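PDB 6FWY: B-type Cna protein from Enterococcus faecium, which is of unknown function but contains a thioester domain with a slipknot topology, of a class probably used by cell-wall-anchored surface proteins for covalent adhesion. Local coordinates for residues S181-N186 and V241-P246; T154-F159 and E266-K271; G23-N28 and A132-V137; L94-D99 and K138-K143. One frame throughout, in Å; residues are numbered along the deposited sequence.

Contact 1: residues S181-N186 and V241-P246; sequences SNKTGN and VSTTNP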
loop_
_atom_site.group_PDB
_atom_site.type_symbol
_atom_site.label_atom_id
_atom_site.label_comp_id
_atom_site.label_asym_id
_atom_site.label_seq_id
_atom_site.Cartn_x
_atom_site.Cartn_y
_atom_site.Cartn_z
ATOM N N SER A 181 9.031 4.746 -11.748
ATOM C CA SER A 181 8.038 4.468 -10.714
ATOM C C SER A 181 8.471 3.289 -9.849
ATOM O O SER A 181 9.150 2.376 -10.313
ATOM C CB SER A 181 6.670 4.171 -11.337
ATOM O OG SER A 181 5.652 4.076 -10.345
ATOM N N ASN A 182 8.046 3.316 -8.587
ATOM C CA ASN A 182 8.193 2.164 -7.702
ATOM C C ASN A 182 6.991 1.209 -7.750
ATOM O O ASN A 182 6.942 0.266 -6.982
ATOM C CB ASN A 182 8.471 2.610 -6.272
ATOM C CG ASN A 182 7.282 3.297 -5.626
ATOM O OD1 ASN A 182 6.403 3.820 -6.315
ATOM N ND2 ASN A 182 7.263 3.320 -4.298
ATOM N N LYS A 183 6.030 1.453 -8.645
ATOM C CA LYS A 183 4.891 0.550 -8.856
ATOM C C LYS A 183 4.826 0.148 -10.332
ATOM O O LYS A 183 5.310 0.861 -11.194
ATOM C CB LYS A 183 3.577 1.220 -8.437
ATOM C CG LYS A 183 3.548 1.796 -7.020
ATOM C CD LYS A 183 3.636 0.728 -5.941
ATOM C CE LYS A 183 3.791 1.332 -4.537
ATOM N NZ LYS A 183 2.658 2.223 -4.163
ATOM N N THR A 184 4.212 -1.001 -10.600
ATOM C CA THR A 184 4.040 -1.496 -11.967
ATOM C C THR A 184 2.722 -0.959 -12.550
ATOM O O THR A 184 1.725 -0.759 -11.821
ATOM C CB THR A 184 4.094 -3.051 -12.045
ATOM O OG1 THR A 184 2.899 -3.628 -11.493
ATOM C CG2 THR A 184 5.299 -3.621 -11.259
ATOM N N GLY A 185 2.739 -0.718 -13.859
ATOM C CA GLY A 185 1.608 -0.157 -14.587
ATOM C C GLY A 185 2.076 0.574 -15.837
ATOM O O GLY A 185 3.033 0.152 -16.473
ATOM N N ASN A 186 1.392 1.661 -16.191
ATOM C CA ASN A 186 1.762 2.506 -17.344
ATOM C C ASN A 186 1.314 3.934 -17.086
ATOM O O ASN A 186 0.710 4.210 -16.049
ATOM C CB ASN A 186 1.162 1.961 -18.673
ATOM C CG ASN A 186 -0.346 1.869 -18.652
ATOM O OD1 ASN A 186 -1.044 2.700 -18.074
ATOM N ND2 ASN A 186 -0.863 0.863 -19.309
ATOM N N VAL A 241 -1.277 2.692 -11.855
ATOM C CA VAL A 241 -0.465 1.661 -11.244
ATOM C C VAL A 241 -1.278 0.733 -10.368
ATOM O O VAL A 241 -2.407 1.019 -9.996
ATOM C CB VAL A 241 0.696 2.250 -10.413
ATOM C CG1 VAL A 241 1.554 3.158 -11.279
ATOM C CG2 VAL A 241 0.197 2.989 -9.169
ATOM N N SER A 242 -0.664 -0.394 -10.075
ATOM C CA SER A 242 -1.163 -1.348 -9.123
ATOM C C SER A 242 -0.500 -0.992 -7.793
ATOM O O SER A 242 0.700 -0.707 -7.768
ATOM C CB SER A 242 -0.754 -2.736 -9.573
ATOM O OG SER A 242 -1.381 -3.699 -8.792
ATOM N N THR A 243 -1.271 -0.975 -6.707
ATOM C CA THR A 243 -0.739 -0.682 -5.386
ATOM C C THR A 243 -1.460 -1.542 -4.339
ATOM O O THR A 243 -2.662 -1.778 -4.442
ATOM C CB THR A 243 -0.844 0.842 -5.065
ATOM O OG1 THR A 243 -0.044 1.176 -3.914
ATOM C CG2 THR A 243 -2.325 1.313 -4.826
ATOM N N THR A 244 -0.704 -2.033 -3.359
ATOM C CA THR A 244 -1.252 -2.849 -2.257
ATOM C C THR A 244 -1.162 -2.043 -0.951
ATOM O O THR A 244 -0.070 -1.843 -0.403
ATOM C CB THR A 244 -0.555 -4.229 -2.198
ATOM O OG1 THR A 244 -0.758 -4.910 -3.453
ATOM C CG2 THR A 244 -1.122 -5.120 -1.110
ATOM N N ASN A 245 -2.321 -1.555 -0.489
ATOM C CA ASN A 245 -2.447 -0.652 0.684
ATOM C C ASN A 245 -3.404 -1.249 1.734
ATOM O O ASN A 245 -4.242 -2.088 1.398
ATOM C CB ASN A 245 -3.018 0.716 0.248
ATOM C CG ASN A 245 -2.185 1.406 -0.840
ATOM O OD1 ASN A 245 -1.195 0.864 -1.332
ATOM N ND2 ASN A 245 -2.589 2.591 -1.210
ATOM N N PRO A 246 -3.286 -0.823 3.000
ATOM C CA PRO A 246 -4.186 -1.336 4.024
ATOM C C PRO A 246 -5.507 -0.607 4.042
ATOM O O PRO A 246 -5.525 0.619 3.982
ATOM C CB PRO A 246 -3.416 -1.083 5.333
ATOM C CG PRO A 246 -2.632 0.137 5.043
ATOM C CD PRO A 246 -2.231 0.023 3.590
HETATM O O HOH W 1 2.595 -2.414 -8.395
#
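K183 and V241 set their side chains at about a right angle, K183 CB lying 3.6 Å from V241 CB while V241 CG2 turns to CB and CG of the lysine. Beyond this apolar crossing the lysine continues past the next carbonyl. Its CB, CG and CD all pass S242 O, with K183 CB 3.5 Å from that oxygen. A bend at chi2 (-66°) swings CD away from the extended course, and a second bend, at chi4, turns K183 NZ to T243 OG1, to which it donates over 2.9 Å. The T243 hydroxyl meets it from a position anti to its own backbone N (chi1 -166°). P155 O and T157 OG1, from the loop that lies beside the turn, also receive hydrogen bonds from this ammonium group.

The backbones join at one straight bond, S242 N to T184 O at 3.0 Å with 166° at the hydrogen. That same T184 O accepts a CA-H...O contact from V241 CA at 3.3 Å. Beside it a water accepts from T184 N and donates to S242 O, bridging the two segments beside that bond. G185 and V241 then form an antiparallel non-hydrogen-bonded pair, the glycine allowing a close backbone approach. The chemistry implies that the lysine ammonium group, gripped by hydroxyl and carbonyl oxygens, ties a turn, a strand and a loop together.

Contact 2: residues T154-F159 and E266-K271; sequences TPNTEF and ETKDSK
F159 and S270 bring their backbones nearest, with 6.1 Å between F159 CA and S270 CA, while the touching parts, 156-159 and 266-270, run 45° apart and form no strand ladder. Residues 154-158 are irregular and begin with an ST turn, T154 OG1 accepting from N156 N; the segment from E266 lies on strand 258-277. The side chains therefore do the joining.

T157 and E266 lie alongside each other, pointing opposite ways, and T157 OG1 donates to E266 OE1 at 2.5 Å, a short bond that reaches the oxygen from above the carboxylate plane, 55° out of it. The glutamate arrives fully extended. Two waters also serve its carboxylate: one donates to E266 OE1 and to P155 O, the other to E266 OE2 and N156 OD1 while accepting from T157 N. The ammonium group of K183 close by is a positive charge that could help stabilise an ionised E266.

The loop that is pinned here connects helix 131-150 to strand 159-169, an outermost strand of the five-stranded sheet, whereas strand 258-277 belongs to the large antiparallel sheet.

K268, extended throughout with CG anti to its backbone N (chi1 -170°), lays CD and CE beside T157 O before K268 NZ donates to that oxygen at 2.8 Å, nearly along the C=O axis. Farther on, the F159 ring turns its edge to D269 C, and F159 CD2 comes within 3.2 Å of K268 O at an oblique angle. F159 CE2 touches S270 CB at 3.8 Å, and A239 and L216 pack against the same phenylalanine.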
loop_
_atom_site.group_PDB
_atom_site.type_symbol
_atom_site.label_atom_id
_atom_site.label_comp_id
_atom_site.label_asym_id
_atom_site.label_seq_id
_atom_site.Cartn_x
_atom_site.Cartn_y
_atom_site.Cartn_z
ATOM N N THR A 154 6.112 3.997 3.640
ATOM C CA THR A 154 4.698 4.285 3.388
ATOM C C THR A 154 4.308 3.572 2.098
ATOM O O THR A 154 5.187 3.101 1.370
ATOM C CB THR A 154 4.447 5.802 3.204
ATOM O OG1 THR A 154 4.864 6.211 1.894
ATOM C CG2 THR A 154 5.207 6.651 4.276
ATOM N N PRO A 155 2.989 3.510 1.783
ATOM C CA PRO A 155 2.563 2.967 0.479
ATOM C C PRO A 155 2.631 3.973 -0.699
ATOM O O PRO A 155 2.023 3.730 -1.748
ATOM C CB PRO A 155 1.117 2.536 0.755
ATOM C CG PRO A 155 0.649 3.506 1.787
ATOM C CD PRO A 155 1.831 3.795 2.661
ATOM N N ASN A 156 3.352 5.073 -0.531
ATOM C CA ASN A 156 3.481 6.114 -1.533
ATOM C C ASN A 156 3.921 5.574 -2.916
ATOM O O ASN A 156 4.806 4.738 -3.015
ATOM C CB ASN A 156 4.463 7.199 -1.048
ATOM C CG ASN A 156 4.691 8.302 -2.077
ATOM O OD1 ASN A 156 3.809 9.106 -2.316
ATOM N ND2 ASN A 156 5.879 8.334 -2.692
ATOM N N THR A 157 3.233 6.052 -3.949
ATOM C CA THR A 157 3.590 5.804 -5.337
ATOM C C THR A 157 4.499 6.944 -5.781
ATOM O O THR A 157 4.111 8.103 -5.719
ATOM C CB THR A 157 2.325 5.724 -6.229
ATOM O OG1 THR A 157 1.585 4.552 -5.877
ATOM C CG2 THR A 157 2.683 5.640 -7.724
ATOM N N GLU A 158 5.719 6.602 -6.176
ATOM C CA GLU A 158 6.632 7.536 -6.823
ATOM C C GLU A 158 6.359 7.460 -8.322
ATOM O O GLU A 158 6.230 6.358 -8.878
ATOM C CB GLU A 158 8.095 7.157 -6.566
ATOM C CG GLU A 158 8.529 7.095 -5.106
ATOM C CD GLU A 158 9.910 6.449 -4.921
ATOM O OE1 GLU A 158 10.479 5.918 -5.919
ATOM O OE2 GLU A 158 10.466 6.476 -3.776
ATOM N N PHE A 159 6.272 8.615 -8.976
ATOM C CA PHE A 159 6.171 8.678 -10.433
ATOM C C PHE A 159 6.814 9.948 -10.969
ATOM O O PHE A 159 6.548 11.048 -10.481
ATOM C CB PHE A 159 4.712 8.575 -10.878
ATOM C CG PHE A 159 4.511 8.767 -12.352
ATOM C CD1 PHE A 159 5.265 8.045 -13.283
ATOM C CD2 PHE A 159 3.562 9.655 -12.813
ATOM C CE1 PHE A 159 5.079 8.217 -14.648
ATOM C CE2 PHE A 159 3.376 9.845 -14.170
ATOM C CZ PHE A 159 4.129 9.114 -15.099
ATOM N N GLU A 266 -4.115 2.973 -8.532
ATOM C CA GLU A 266 -3.906 4.377 -8.200
ATOM C C GLU A 266 -3.505 5.157 -9.456
ATOM O O GLU A 266 -2.698 4.684 -10.245
ATOM C CB GLU A 266 -2.818 4.523 -7.121
ATOM C CG GLU A 266 -2.466 5.961 -6.744
ATOM C CD GLU A 266 -1.351 6.044 -5.709
ATOM O OE1 GLU A 266 -0.820 4.988 -5.297
ATOM O OE2 GLU A 266 -1.017 7.175 -5.255
ATOM N N THR A 267 -4.070 6.350 -9.618
ATOM C CA THR A 267 -3.623 7.306 -10.639
ATOM C C THR A 267 -2.809 8.435 -9.981
ATOM O O THR A 267 -3.144 8.887 -8.894
ATOM C CB THR A 267 -4.794 7.931 -11.409
ATOM O OG1 THR A 267 -5.715 8.519 -10.484
ATOM C CG2 THR A 267 -5.513 6.906 -12.278
ATOM N N LYS A 268 -1.747 8.866 -10.644
ATOM C CA LYS A 268 -0.879 9.906 -10.132
ATOM C C LYS A 268 -0.153 10.653 -11.240
ATOM O O LYS A 268 0.437 10.031 -12.116
ATOM C CB LYS A 268 0.155 9.317 -9.172
ATOM C CG LYS A 268 0.958 10.379 -8.404
ATOM C CD LYS A 268 1.619 9.773 -7.175
ATOM C CE LYS A 268 2.475 10.793 -6.466
ATOM N NZ LYS A 268 2.549 10.368 -5.034
ATOM N N ASP A 269 -0.188 11.982 -11.170
ATOM C CA ASP A 269 0.427 12.858 -12.166
ATOM C C ASP A 269 1.927 13.045 -11.975
ATOM O O ASP A 269 2.415 13.110 -10.846
ATOM C CB ASP A 269 -0.207 14.255 -12.138
ATOM C CG ASP A 269 -1.579 14.295 -12.775
ATOM O OD1 ASP A 269 -2.048 13.258 -13.262
ATOM O OD2 ASP A 269 -2.192 15.385 -12.818
ATOM N N SER A 270 2.633 13.174 -13.099
ATOM C CA SER A 270 3.990 13.684 -13.133
ATOM C C SER A 270 3.944 15.199 -12.965
ATOM O O SER A 270 2.874 15.791 -12.952
ATOM C CB SER A 270 4.624 13.375 -14.504
ATOM O OG SER A 270 4.056 14.184 -15.524
ATOM N N LYS A 271 5.110 15.818 -12.932
ATOM C CA LYS A 271 5.196 17.253 -13.165
ATOM C C LYS A 271 4.885 17.649 -14.622
ATOM O O LYS A 271 4.824 16.805 -15.519
ATOM C CB LYS A 271 6.598 17.755 -12.814
ATOM C CG LYS A 271 6.991 17.519 -11.366
ATOM C CD LYS A 271 8.502 17.428 -11.208
ATOM C CE LYS A 271 8.863 17.111 -9.760
ATOM N NZ LYS A 271 10.142 17.785 -9.419
HETATM O O HOH W 2 -0.499 4.027 -2.755
HETATM O O HOH W 3 1.053 7.727 -3.478
#

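Contact 3: residues G23-N28 and A132-V137; sequences GYIRVN and AETARV
E133 is the first residue of the helical segment to meet Y24, its CB lying 4.1 Å from both CD2 and CE2 of the tyrosine, obliquely to the ring. The glutamate chain crosses the tyrosine at a slant, and its carboxylate plane stands nearly perpendicular to the aromatic one. A water joins the two tips: Y24 OH donates to it over 2.6 Å, and it donates in turn to E133 OE2 at 3.0 Å. The other carboxylate oxygen, E133 OE1, accepts from T130 N just before the helix begins.

One residue later, T134 grips the backbone of the loop. Its OG1, anti to the carbonyl carbon (chi1 -68°), donates to Y24 O at 2.6 Å, in the carbonyl plane and on a lone pair, with 141° at the oxygen. T134 CG2 also lies near this oxygen, at 3.2 Å, and reaches I25 CG2 at 4.3 Å. The contact thus fastens helix 131-150 to the loop leading into strand 26-29 of the large antiparallel sheet, a helix-on-loop arrangement in which a hydroxyl takes up a buried main-chain carbonyl.

A helical turn beyond E133, V137 crosses the tyrosine at about a right angle and lays CG2 over one face of the ring in a CH-pi contact. The methyl sits 3.7 Å from Y24 CG, displaced toward the rim, with its direction 25° off the ring normal. H129 brings its ring against that of Y24, and T100 and E101 of helix 99-113 also touch the tyrosine, while I25 packs on Y104 and L108 of the same helix.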
loop_
_atom_site.group_PDB
_atom_site.type_symbol
_atom_site.label_atom_id
_atom_site.label_comp_id
_atom_site.label_asym_id
_atom_site.label_seq_id
_atom_site.Cartn_x
_atom_site.Cartn_y
_atom_site.Cartn_z
ATOM N N GLY A 23 -4.425 -16.406 23.865
ATOM C CA GLY A 23 -3.581 -15.232 24.058
ATOM C C GLY A 23 -2.402 -15.544 24.930
ATOM O O GLY A 23 -2.469 -16.437 25.773
ATOM N N TYR A 24 -1.311 -14.817 24.709
ATOM C CA TYR A 24 -0.070 -14.946 25.485
ATOM C C TYR A 24 0.120 -13.829 26.522
ATOM O O TYR A 24 1.119 -13.813 27.233
ATOM C CB TYR A 24 1.109 -14.915 24.518
ATOM C CG TYR A 24 1.121 -16.100 23.612
ATOM C CD1 TYR A 24 0.419 -16.078 22.416
ATOM C CD2 TYR A 24 1.819 -17.253 23.956
ATOM C CE1 TYR A 24 0.405 -17.185 21.586
ATOM C CE2 TYR A 24 1.832 -18.348 23.116
ATOM C CZ TYR A 24 1.135 -18.295 21.931
ATOM O OH TYR A 24 1.145 -19.397 21.128
ATOM N N ILE A 25 -0.839 -12.909 26.559
ATOM C CA ILE A 25 -0.855 -11.748 27.426
ATOM C C ILE A 25 -2.279 -11.547 27.916
ATOM O O ILE A 25 -3.204 -12.177 27.434
ATOM C CB ILE A 25 -0.341 -10.458 26.705
ATOM C CG1 ILE A 25 -1.223 -10.042 25.527
ATOM C CG2 ILE A 25 1.103 -10.643 26.225
ATOM C CD1 ILE A 25 -2.383 -9.127 25.841
ATOM N N ARG A 26 -2.432 -10.645 28.876
ATOM C CA ARG A 26 -3.739 -10.179 29.330
ATOM C C ARG A 26 -3.667 -8.662 29.351
ATOM O O ARG A 26 -2.593 -8.096 29.159
ATOM C CB ARG A 26 -4.073 -10.762 30.710
ATOM C CG ARG A 26 -4.209 -12.272 30.689
ATOM C CD ARG A 26 -4.251 -12.901 32.051
ATOM N NE ARG A 26 -2.948 -12.870 32.709
ATOM C CZ ARG A 26 -2.749 -13.117 34.012
ATOM N NH1 ARG A 26 -3.756 -13.440 34.795
ATOM N NH2 ARG A 26 -1.524 -13.061 34.513
ATOM N N VAL A 27 -4.807 -8.011 29.571
ATOM C CA VAL A 27 -4.864 -6.562 29.618
ATOM C C VAL A 27 -5.718 -6.105 30.796
ATOM O O VAL A 27 -6.883 -6.544 30.932
ATOM C CB VAL A 27 -5.445 -5.941 28.337
ATOM C CG1 VAL A 27 -5.429 -4.422 28.406
ATOM C CG2 VAL A 27 -4.692 -6.419 27.094
ATOM N N ASN A 28 -5.136 -5.216 31.612
ATOM C CA ASN A 28 -5.887 -4.442 32.583
ATOM C C ASN A 28 -6.756 -3.428 31.852
ATOM O O ASN A 28 -6.304 -2.383 31.407
ATOM C CB ASN A 28 -4.961 -3.716 33.586
ATOM C CG ASN A 28 -4.180 -4.683 34.459
ATOM O OD1 ASN A 28 -4.684 -5.730 34.851
ATOM N ND2 ASN A 28 -2.940 -4.335 34.746
ATOM N N ALA A 132 8.613 -17.902 28.865
ATOM C CA ALA A 132 9.448 -17.865 27.647
ATOM C C ALA A 132 8.611 -17.656 26.388
ATOM O O ALA A 132 9.007 -16.883 25.506
ATOM C CB ALA A 132 10.305 -19.120 27.530
ATOM N N GLU A 133 7.446 -18.314 26.318
ATOM C CA GLU A 133 6.483 -18.093 25.219
ATOM C C GLU A 133 6.045 -16.625 25.152
ATOM O O GLU A 133 6.144 -15.967 24.124
ATOM C CB GLU A 133 5.247 -18.990 25.370
ATOM C CG GLU A 133 5.490 -20.462 25.050
ATOM C CD GLU A 133 4.237 -21.321 25.222
ATOM O OE1 GLU A 133 3.624 -21.328 26.318
ATOM O OE2 GLU A 133 3.870 -22.018 24.263
ATOM N N THR A 134 5.581 -16.113 26.297
ATOM C CA THR A 134 5.101 -14.743 26.380
ATOM C C THR A 134 6.228 -13.753 26.044
ATOM O O THR A 134 5.980 -12.781 25.335
ATOM C CB THR A 134 4.458 -14.490 27.762
ATOM O OG1 THR A 134 3.251 -15.264 27.840
ATOM C CG2 THR A 134 4.159 -13.005 28.012
ATOM N N ALA A 135 7.449 -14.021 26.522
ATOM C CA ALA A 135 8.607 -13.155 26.256
ATOM C C ALA A 135 9.006 -13.084 24.762
ATOM O O ALA A 135 9.406 -12.020 24.273
ATOM C CB ALA A 135 9.799 -13.588 27.107
ATOM N N ARG A 136 8.914 -14.203 24.051
ATOM C CA ARG A 136 9.091 -14.191 22.590
ATOM C C ARG A 136 8.024 -13.317 21.923
ATOM O O ARG A 136 8.334 -12.499 21.062
ATOM C CB ARG A 136 9.052 -15.610 22.019
ATOM C CG ARG A 136 10.297 -16.426 22.318
ATOM C CD ARG A 136 10.347 -17.693 21.490
ATOM N NE ARG A 136 9.225 -18.585 21.788
ATOM C CZ ARG A 136 9.236 -19.580 22.683
ATOM N NH1 ARG A 136 10.313 -19.840 23.415
ATOM N NH2 ARG A 136 8.138 -20.318 22.860
ATOM N N VAL A 137 6.776 -13.464 22.368
ATOM C CA VAL A 137 5.690 -12.601 21.889
ATOM C C VAL A 137 5.960 -11.113 22.180
ATOM O O VAL A 137 5.789 -10.259 21.292
ATOM C CB VAL A 137 4.313 -13.048 22.443
ATOM C CG1 VAL A 137 3.223 -12.034 22.126
ATOM C CG2 VAL A 137 3.945 -14.399 21.872
HETATM O O HOH W 4 3.305 -20.821 21.517
#

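Contact 4: residues L94-D99 and K138-K143; sequences LGAGND and KKAFEK
The Schellman motif that closes helix 91-94 at L94 and G95 is the element that packs here, set against A140 of helix 131-150 with K139 and K143 also touching. G95 leaves the helix with positive phi (88°), a backbone shape suited to glycine. Its bare CA lies 4.3 Å from K139 CD, so the lysine's aliphatic chain packs against the side of G95 where a beta carbon would point.

Backbone and methyl groups make the centre of the contact. L94 O approaches A140 CA at 3.3 Å in a CA-H...O contact with 134° at the hydrogen, and A140 CB lies 3.5 Å from the same carbonyl oxygen. A140 CB also meets L94 CB at 4.2 Å and A96 CB at 4.3 Å, the three carbons forming a small triangle. With only a methyl on A140, the end of helix 91-94 comes close: L94 CA and A140 CA are 5.0 Å apart. K143, its CG anti to the backbone N (chi1 -171°), reaches L94 with CE, 4.2 Å from L94 CD2. Neither lysine makes a polar bond across this interface; both contribute hydrocarbon.

After the glycine turn the chain enters helix 99-113, for which N98 is the N-cap, its OD1 accepting from E101 N. That helix completes the setting: A102 packs on A96 and A105 on A140, while F141 turns from the loop to meet L108 and V109, so the loop, helix 131-150 and helix 99-113 all meet one another here.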
loop_
_atom_site.group_PDB
_atom_site.type_symbol
_atom_site.label_atom_id
_atom_site.label_comp_id
_atom_site.label_asym_id
_atom_site.label_seq_id
_atom_site.Cartn_x
_atom_site.Cartn_y
_atom_site.Cartn_z
ATOM N N LEU A 94 11.197 -12.133 13.376
ATOM C CA LEU A 94 10.528 -11.375 14.441
ATOM C C LEU A 94 10.941 -11.737 15.888
ATOM O O LEU A 94 10.624 -10.997 16.816
ATOM C CB LEU A 94 9.015 -11.506 14.294
ATOM C CG LEU A 94 8.441 -10.972 12.978
ATOM C CD1 LEU A 94 6.992 -11.423 12.799
ATOM C CD2 LEU A 94 8.533 -9.465 12.885
ATOM N N GLY A 95 11.633 -12.857 16.082
ATOM C CA GLY A 95 11.994 -13.329 17.418
ATOM C C GLY A 95 10.922 -14.201 18.052
ATOM O O GLY A 95 11.080 -14.654 19.175
ATOM N N ALA A 96 9.835 -14.451 17.325
ATOM C CA ALA A 96 8.797 -15.372 17.761
ATOM C C ALA A 96 9.286 -16.797 17.563
ATOM O O ALA A 96 10.071 -17.066 16.675
ATOM C CB ALA A 96 7.528 -15.127 16.964
ATOM N N GLY A 97 8.829 -17.702 18.409
ATOM C CA GLY A 97 9.207 -19.118 18.348
ATOM C C GLY A 97 8.430 -19.957 17.352
ATOM O O GLY A 97 8.861 -21.047 17.055
ATOM N N ASN A 98 7.274 -19.473 16.906
ATOM C CA ASN A 98 6.439 -20.162 15.901
ATOM C C ASN A 98 5.477 -19.155 15.251
ATOM O O ASN A 98 5.390 -18.011 15.698
ATOM C CB ASN A 98 5.674 -21.331 16.536
ATOM C CG ASN A 98 4.695 -20.885 17.614
ATOM O OD1 ASN A 98 3.790 -20.090 17.370
ATOM N ND2 ASN A 98 4.867 -21.395 18.814
ATOM N N ASP A 99 4.754 -19.590 14.227
ATOM C CA ASP A 99 3.827 -18.721 13.477
ATOM C C ASP A 99 2.609 -18.210 14.255
ATOM O O ASP A 99 2.084 -17.142 13.923
ATOM C CB ASP A 99 3.349 -19.411 12.197
ATOM C CG ASP A 99 4.469 -19.581 11.170
ATOM O OD1 ASP A 99 5.587 -19.049 11.390
ATOM O OD2 ASP A 99 4.263 -20.254 10.142
ATOM N N LYS A 138 6.404 -10.818 23.407
ATOM C CA LYS A 138 6.772 -9.453 23.788
ATOM C C LYS A 138 7.886 -8.862 22.895
ATOM O O LYS A 138 7.797 -7.720 22.452
ATOM C CB LYS A 138 7.222 -9.428 25.248
ATOM C CG LYS A 138 7.441 -8.039 25.797
ATOM C CD LYS A 138 7.713 -8.044 27.297
ATOM C CE LYS A 138 7.755 -6.612 27.776
ATOM N NZ LYS A 138 8.427 -6.495 29.092
ATOM N N LYS A 139 8.929 -9.649 22.670
ATOM C CA LYS A 139 10.040 -9.271 21.798
ATOM C C LYS A 139 9.549 -8.986 20.361
ATOM O O LYS A 139 9.866 -7.940 19.793
ATOM C CB LYS A 139 11.099 -10.385 21.811
ATOM C CG LYS A 139 12.438 -10.003 21.195
ATOM C CD LYS A 139 13.313 -11.222 20.941
ATOM C CE LYS A 139 14.537 -10.878 20.121
ATOM N NZ LYS A 139 15.789 -11.051 20.902
ATOM N N ALA A 140 8.755 -9.898 19.807
ATOM C CA ALA A 140 8.134 -9.694 18.484
ATOM C C ALA A 140 7.243 -8.458 18.420
ATOM O O ALA A 140 7.366 -7.666 17.481
ATOM C CB ALA A 140 7.343 -10.929 18.054
ATOM N N PHE A 141 6.365 -8.304 19.416
ATOM C CA PHE A 141 5.511 -7.105 19.559
ATOM C C PHE A 141 6.314 -5.806 19.499
ATOM O O PHE A 141 6.002 -4.912 18.713
ATOM C CB PHE A 141 4.715 -7.133 20.886
ATOM C CG PHE A 141 4.026 -5.829 21.199
ATOM C CD1 PHE A 141 2.790 -5.547 20.658
ATOM C CD2 PHE A 141 4.638 -4.874 21.991
ATOM C CE1 PHE A 141 2.163 -4.334 20.896
ATOM C CE2 PHE A 141 4.026 -3.643 22.225
ATOM C CZ PHE A 141 2.783 -3.370 21.696
ATOM N N GLU A 142 7.338 -5.707 20.344
ATOM C CA GLU A 142 8.159 -4.499 20.431
ATOM C C GLU A 142 8.883 -4.163 19.131
ATOM O O GLU A 142 9.015 -2.996 18.768
ATOM C CB GLU A 142 9.164 -4.617 21.579
ATOM C CG GLU A 142 8.478 -4.557 22.924
ATOM C CD GLU A 142 9.382 -4.897 24.098
ATOM O OE1 GLU A 142 10.599 -5.178 23.924
ATOM O OE2 GLU A 142 8.867 -4.878 25.234
ATOM N N LYS A 143 9.367 -5.190 18.445
ATOM C CA LYS A 143 9.963 -4.988 17.128
ATOM C C LYS A 143 8.920 -4.407 16.170
ATOM O O LYS A 143 9.144 -3.373 15.571
ATOM C CB LYS A 143 10.522 -6.299 16.572
ATOM C CG LYS A 143 11.337 -6.110 15.295
ATOM C CD LYS A 143 12.108 -7.360 14.910
ATOM C CE LYS A 143 12.250 -7.523 13.384
ATOM N NZ LYS A 143 13.433 -6.819 12.839
#

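How the contacts relate
Contacts 1 and 2 adjoin, their centres 8 Å apart, one on strand 231-250, the other on its neighbour 258-277 in the large sheet, near the centre of the molecule. Each is only partly buried; both rely on lysine, hydroxyl and bridging water, contact 2 adding a carboxylate. They meet directly where E158 bonds S181 and N182, contact 1 being nested within the loop that contact 2 closes. Contacts 3 and 4 lie far away, on successive turns of helix 131-150, and touch through R136 against G95 and G97. Contact 3 is the buried one and joins one hydroxyl bond to ring packing; contact 4, more open around its lysines, relies on methyl and backbone packing.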